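Local coordinates for putative metal-dependent hydrolase (Parabacteroides distasonis ATCC 8503, PDB 3KL7), which binds two zinc ions in a metallo-beta-lactamase-type fold and is probably a metal-dependent hydrolase, its substrate being unknown, at residues Tyr186-Val190 and Ser191-Lys195; Tyr208-Asp212 and Thr213-Glu217. All coordinates share one frame; numbering follows the deposited sequence.

Contact 1. Residues Tyr186-Val190 and Ser191-Lys195; sequences YTMTV and SQAAK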
loop_
_atom_site.group_PDB
_atom_site.type_symbol
_atom_site.label_atom_id
_atom_site.label_comp_id
_atom_site.label_asym_id
_atom_site.label_seq_id
_atom_site.Cartn_x
_atom_site.Cartn_y
_atom_site.Cartn_z
ATOM N N TYR A 186 -10.828 8.779 -8.454
ATOM C CA TYR A 186 -9.643 8.005 -8.805
ATOM C C TYR A 186 -9.683 6.537 -8.329
ATOM O O TYR A 186 -9.241 5.654 -9.034
ATOM C CB TYR A 186 -8.394 8.712 -8.251
ATOM C CG TYR A 186 -8.333 10.165 -8.645
ATOM C CD1 TYR A 186 -8.115 10.534 -9.966
ATOM C CD2 TYR A 186 -8.535 11.168 -7.713
ATOM C CE1 TYR A 186 -8.079 11.873 -10.345
ATOM C CE2 TYR A 186 -8.498 12.531 -8.091
ATOM C CZ TYR A 186 -8.272 12.858 -9.396
ATOM O OH TYR A 186 -8.230 14.173 -9.783
ATOM N N THR A 187 -10.210 6.297 -7.128
ATOM C CA THR A 187 -10.257 4.955 -6.587
ATOM C C THR A 187 -11.688 4.612 -6.121
ATOM O O THR A 187 -12.625 4.712 -6.922
ATOM C CB THR A 187 -9.172 4.737 -5.493
ATOM O OG1 THR A 187 -9.439 5.557 -4.350
ATOM C CG2 THR A 187 -7.793 5.073 -6.043
HETATM N N MSE A 188 -11.868 4.235 -4.859
HETATM C CA MSE A 188 -13.146 3.644 -4.414
HETATM C C MSE A 188 -14.064 4.584 -3.590
HETATM O O MSE A 188 -13.585 5.458 -2.815
HETATM C CB MSE A 188 -12.878 2.355 -3.599
HETATM C CG MSE A 188 -12.536 1.154 -4.467
HETATM SE SE MSE A 188 -12.324 -0.517 -3.511
HETATM C CE MSE A 188 -10.530 -0.190 -2.879
ATOM N N THR A 189 -15.378 4.389 -3.755
ATOM C CA THR A 189 -16.370 4.981 -2.851
ATOM C C THR A 189 -16.447 4.107 -1.621
ATOM O O THR A 189 -15.837 3.025 -1.572
ATOM C CB THR A 189 -17.770 5.022 -3.466
ATOM O OG1 THR A 189 -18.249 3.675 -3.627
ATOM C CG2 THR A 189 -17.764 5.770 -4.837
ATOM N N VAL A 190 -17.195 4.555 -0.619
ATOM C CA VAL A 190 -17.279 3.819 0.645
ATOM C C VAL A 190 -17.910 2.458 0.413
ATOM O O VAL A 190 -17.430 1.450 0.935
ATOM C CB VAL A 190 -18.054 4.620 1.706
ATOM C CG1 VAL A 190 -18.432 3.738 2.890
ATOM C CG2 VAL A 190 -17.215 5.851 2.158
ATOM N N SER A 191 -18.961 2.420 -0.398
ATOM C CA SER A 191 -19.643 1.166 -0.706
ATOM C C SER A 191 -18.756 0.197 -1.457
ATOM O O SER A 191 -18.785 -0.997 -1.185
ATOM C CB SER A 191 -20.919 1.415 -1.473
ATOM O OG SER A 191 -21.921 1.904 -0.602
ATOM N N GLN A 192 -17.960 0.714 -2.395
ATOM C CA GLN A 192 -17.026 -0.120 -3.160
ATOM C C GLN A 192 -15.984 -0.720 -2.271
ATOM O O GLN A 192 -15.688 -1.891 -2.386
ATOM C CB GLN A 192 -16.327 0.690 -4.223
ATOM C CG GLN A 192 -17.014 0.731 -5.523
ATOM C CD GLN A 192 -16.271 1.606 -6.499
ATOM O OE1 GLN A 192 -15.699 2.597 -6.112
ATOM N NE2 GLN A 192 -16.276 1.232 -7.767
ATOM N N ALA A 193 -15.405 0.109 -1.396
ATOM C CA ALA A 193 -14.430 -0.340 -0.421
ATOM C C ALA A 193 -15.001 -1.445 0.478
ATOM O O ALA A 193 -14.327 -2.443 0.752
ATOM C CB ALA A 193 -13.969 0.824 0.422
ATOM N N ALA A 194 -16.236 -1.263 0.935
ATOM C CA ALA A 194 -16.892 -2.268 1.780
ATOM C C ALA A 194 -17.052 -3.596 1.011
ATOM O O ALA A 194 -16.764 -4.666 1.540
ATOM C CB ALA A 194 -18.258 -1.757 2.277
ATOM N N LYS A 195 -17.508 -3.497 -0.235
ATOM C CA LYS A 195 -17.634 -4.644 -1.113
ATOM C C LYS A 195 -16.253 -5.302 -1.331
ATOM O O LYS A 195 -16.118 -6.513 -1.233
ATOM C CB LYS A 195 -18.278 -4.207 -2.439
ATOM C CG LYS A 195 -18.347 -5.286 -3.495
ATOM C CD LYS A 195 -19.363 -4.926 -4.633
ATOM C CE LYS A 195 -19.222 -5.918 -5.856
ATOM N NZ LYS A 195 -17.792 -5.958 -6.439
#

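Contact 2. Residues Tyr208-Asp212 and Thr213-Glu217; sequences YHYGD and TKIGE. With ZN (zinc ion), chain D.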
loop_
_atom_site.group_PDB
_atom_site.type_symbol
_atom_site.label_atom_id
_atom_site.label_comp_id
_atom_site.label_asym_id
_atom_site.label_seq_id
_atom_site.Cartn_x
_atom_site.Cartn_y
_atom_site.Cartn_z
ATOM N N TYR A 208 -7.155 4.091 3.261
ATOM C CA TYR A 208 -6.154 5.097 3.012
ATOM C C TYR A 208 -6.363 5.775 1.663
ATOM O O TYR A 208 -7.327 5.456 0.930
ATOM C CB TYR A 208 -4.736 4.510 3.213
ATOM C CG TYR A 208 -4.068 3.790 2.029
ATOM C CD1 TYR A 208 -4.815 3.179 1.011
ATOM C CD2 TYR A 208 -2.696 3.682 1.975
ATOM C CE1 TYR A 208 -4.200 2.533 -0.032
ATOM C CE2 TYR A 208 -2.065 3.033 0.939
ATOM C CZ TYR A 208 -2.811 2.458 -0.067
ATOM O OH TYR A 208 -2.160 1.810 -1.111
ATOM N N HIS A 209 -5.519 6.749 1.349
ATOM C CA HIS A 209 -5.642 7.459 0.089
ATOM C C HIS A 209 -7.108 7.932 -0.049
ATOM O O HIS A 209 -7.710 7.808 -1.123
ATOM C CB HIS A 209 -5.248 6.487 -1.080
ATOM C CG HIS A 209 -5.052 7.151 -2.424
ATOM N ND1 HIS A 209 -6.084 7.345 -3.317
ATOM C CD2 HIS A 209 -3.932 7.604 -3.044
ATOM C CE1 HIS A 209 -5.613 7.918 -4.418
ATOM N NE2 HIS A 209 -4.314 8.086 -4.278
ATOM N N TYR A 210 -7.675 8.494 1.040
ATOM C CA TYR A 210 -9.128 8.814 1.041
ATOM C C TYR A 210 -9.530 10.278 0.890
ATOM O O TYR A 210 -10.720 10.603 0.936
ATOM C CB TYR A 210 -9.875 8.140 2.214
ATOM C CG TYR A 210 -9.506 8.588 3.645
ATOM C CD1 TYR A 210 -10.102 9.690 4.220
ATOM C CD2 TYR A 210 -8.632 7.858 4.411
ATOM C CE1 TYR A 210 -9.811 10.074 5.503
ATOM C CE2 TYR A 210 -8.323 8.238 5.697
ATOM C CZ TYR A 210 -8.920 9.343 6.239
ATOM O OH TYR A 210 -8.628 9.727 7.536
ATOM N N GLY A 211 -8.559 11.147 0.682
ATOM C CA GLY A 211 -8.837 12.577 0.435
ATOM C C GLY A 211 -9.864 13.173 1.378
ATOM O O GLY A 211 -9.755 13.033 2.584
ATOM N N ASP A 212 -10.879 13.841 0.807
ATOM C CA ASP A 212 -11.951 14.468 1.605
ATOM C C ASP A 212 -13.133 13.525 1.901
ATOM O O ASP A 212 -14.149 13.965 2.404
ATOM C CB ASP A 212 -12.496 15.704 0.883
ATOM C CG ASP A 212 -11.444 16.690 0.551
ATOM O OD1 ASP A 212 -10.645 17.053 1.467
ATOM O OD2 ASP A 212 -11.415 17.133 -0.625
ATOM N N THR A 213 -13.009 12.249 1.568
ATOM C CA THR A 213 -14.072 11.290 1.867
ATOM C C THR A 213 -14.359 11.296 3.350
ATOM O O THR A 213 -13.436 11.307 4.170
ATOM C CB THR A 213 -13.693 9.802 1.472
ATOM O OG1 THR A 213 -13.232 9.749 0.120
ATOM C CG2 THR A 213 -14.902 8.870 1.639
ATOM N N LYS A 214 -15.649 11.287 3.690
ATOM C CA LYS A 214 -16.093 11.117 5.057
ATOM C C LYS A 214 -16.001 9.637 5.407
ATOM O O LYS A 214 -16.978 8.863 5.289
ATOM C CB LYS A 214 -17.481 11.662 5.207
ATOM C CG LYS A 214 -17.481 13.175 5.087
ATOM C CD LYS A 214 -18.863 13.783 5.090
ATOM C CE LYS A 214 -18.791 15.257 4.759
ATOM N NZ LYS A 214 -17.667 15.918 5.501
ATOM N N ILE A 215 -14.807 9.246 5.827
ATOM C CA ILE A 215 -14.420 7.854 5.831
ATOM C C ILE A 215 -15.096 7.058 6.966
ATOM O O ILE A 215 -15.238 5.828 6.877
ATOM C CB ILE A 215 -12.875 7.725 5.892
ATOM C CG1 ILE A 215 -12.417 6.374 5.315
ATOM C CG2 ILE A 215 -12.364 7.950 7.356
ATOM C CD1 ILE A 215 -12.984 6.047 3.920
ATOM N N GLY A 216 -15.535 7.761 8.009
ATOM C CA GLY A 216 -16.231 7.133 9.129
ATOM C C GLY A 216 -17.358 6.202 8.699
ATOM O O GLY A 216 -17.678 5.246 9.391
ATOM N N GLU A 217 -17.962 6.486 7.554
ATOM C CA GLU A 217 -19.078 5.685 7.059
ATOM C C GLU A 217 -18.639 4.229 6.705
ATOM O O GLU A 217 -19.469 3.320 6.665
ATOM C CB GLU A 217 -19.730 6.392 5.843
ATOM C CG GLU A 217 -20.890 5.609 5.129
ATOM C CD GLU A 217 -22.284 5.791 5.787
ATOM O OE1 GLU A 217 -22.417 6.615 6.764
ATOM O OE2 GLU A 217 -23.254 5.097 5.307
HETATM ZN ZN ZN D . -3.212 8.110 -6.140
HETATM O O HOH W 1 -11.473 13.149 4.452
HETATM O O HOH W 2 -16.240 15.548 2.401
HETATM O O HOH W 3 -2.498 8.614 -8.018
#

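Contact 1. Residues Tyr186-Val190 and Ser191-Lys195
Thr189 and Gln192 meet where an extended loop turns into a helix, and the backbone there passes directly into helical hydrogen bonding. Ala193 N donates to Thr189 O over 3.0 Å, and one residue on, Ala194 N donates to Val190 O, also at 3.0 Å, so the first turn is closed by successive i to i+4 bonds. Thr189 is the N-cap. Its chi1 of 67° sets OG1 between its own N and carbonyl carbon, from where it accepts the amide of Gln192 (N to OG1 3.2 Å). The glutamine answers in the other direction: Thr189 N donates to Gln192 OE1 at 3.0 Å, lying in the carbonyl plane on a lone pair. This reciprocal pair is a capping box, which gives acceptors to two amides at the start of the helix. The glutamine amide is held at its other atom too, since NE2 is hydrogen-bonded to Glu164. OE1 also lies 3.2 Å from Met188 CA, while the methylene carbons of the selenomethionine Met188 run across Gln192 CB. CG anti to the carbonyl carbon (chi1 -78°) and an extended chi2 carry Met188 SE to 3.7 Å from Ala193 CA. In the fold, Met188 rests on Leu180 and Pro181 of strand 177-181, and Val190, Ala193 and Ala194 of helix 190-200 pack against helix 217-221.

Contact 2. Residues Tyr208-Asp212 and Thr213-Glu217
Tyr210 and Thr213 close a type II' beta turn through the backbone hydrogen bond from Thr213 N to Tyr210 O. This bond spans 2.9 Å, in the carbonyl plane, and Gly211 supplies the positive phi (45°) at the second position of the turn. The hydroxyl Thr213 OG1 lies 2.8 Å from Tyr210 O and has Val182 O as a second possible acceptor, so its one proton can serve either carbonyl. Water extends the polar network: one molecule donates to both Gly211 O and Thr213 O and so bridges these two residues, while a second donates to Asp212 O and has a weak, long link to Lys214 NZ.

Apolar contact comes from Ile215, which approaches one face of the Tyr210 ring. Its CB makes a CH-pi contact, 4.0 Å from the ring centroid and 19° off the normal, displaced toward the rim. CG2 reaches along that face to CE1 at 3.8 Å, and CG1 lies over CG. The phenol OH is hydrogen-bonded to Arg232 O, which anchors the far end of the ring.

Metal binding is confined to His209, just before the turn. Its NE2 coordinates zinc at 2.2 Å, and a water is a further ligand, 2.1 Å from the metal; Asp77, His78 and Asp162 are the other protein ligands. The other ring nitrogen, ND1, makes a weak hydrogen bond to Asn183, a second-shell contact that probably biases the ring's orientation. The zinc ligand thus leads straight into a turn closed by a backbone bond and bridged by water, which probably limits movement of the chain next to the metal.

Contact 1 precedes contact 2 along the chain, and their centres lie about 10 Å apart on the same side of the chain's centre. Contact 1 opens helix 190-200, and contact 2 begins at the end of strand 204-208, the next strand along the chain. Strand 177-181, helix 190-200 and strand 204-208, parallel to the first in the same mixed sheet, form a beta-alpha-beta crossover. The contacts touch directly: Val190 CG2 packs on Thr213 CG2 at 3.8 Å, and Val190 CG1 on Glu217 CG at the start of helix 217-221. Nearer the metals, Thr187 CG2 meets His209 CE1 at 3.9 Å. The loops following two adjacent strands thus come together beside the dinuclear zinc site, Thr187 flanking the ligands His209 and Asp162.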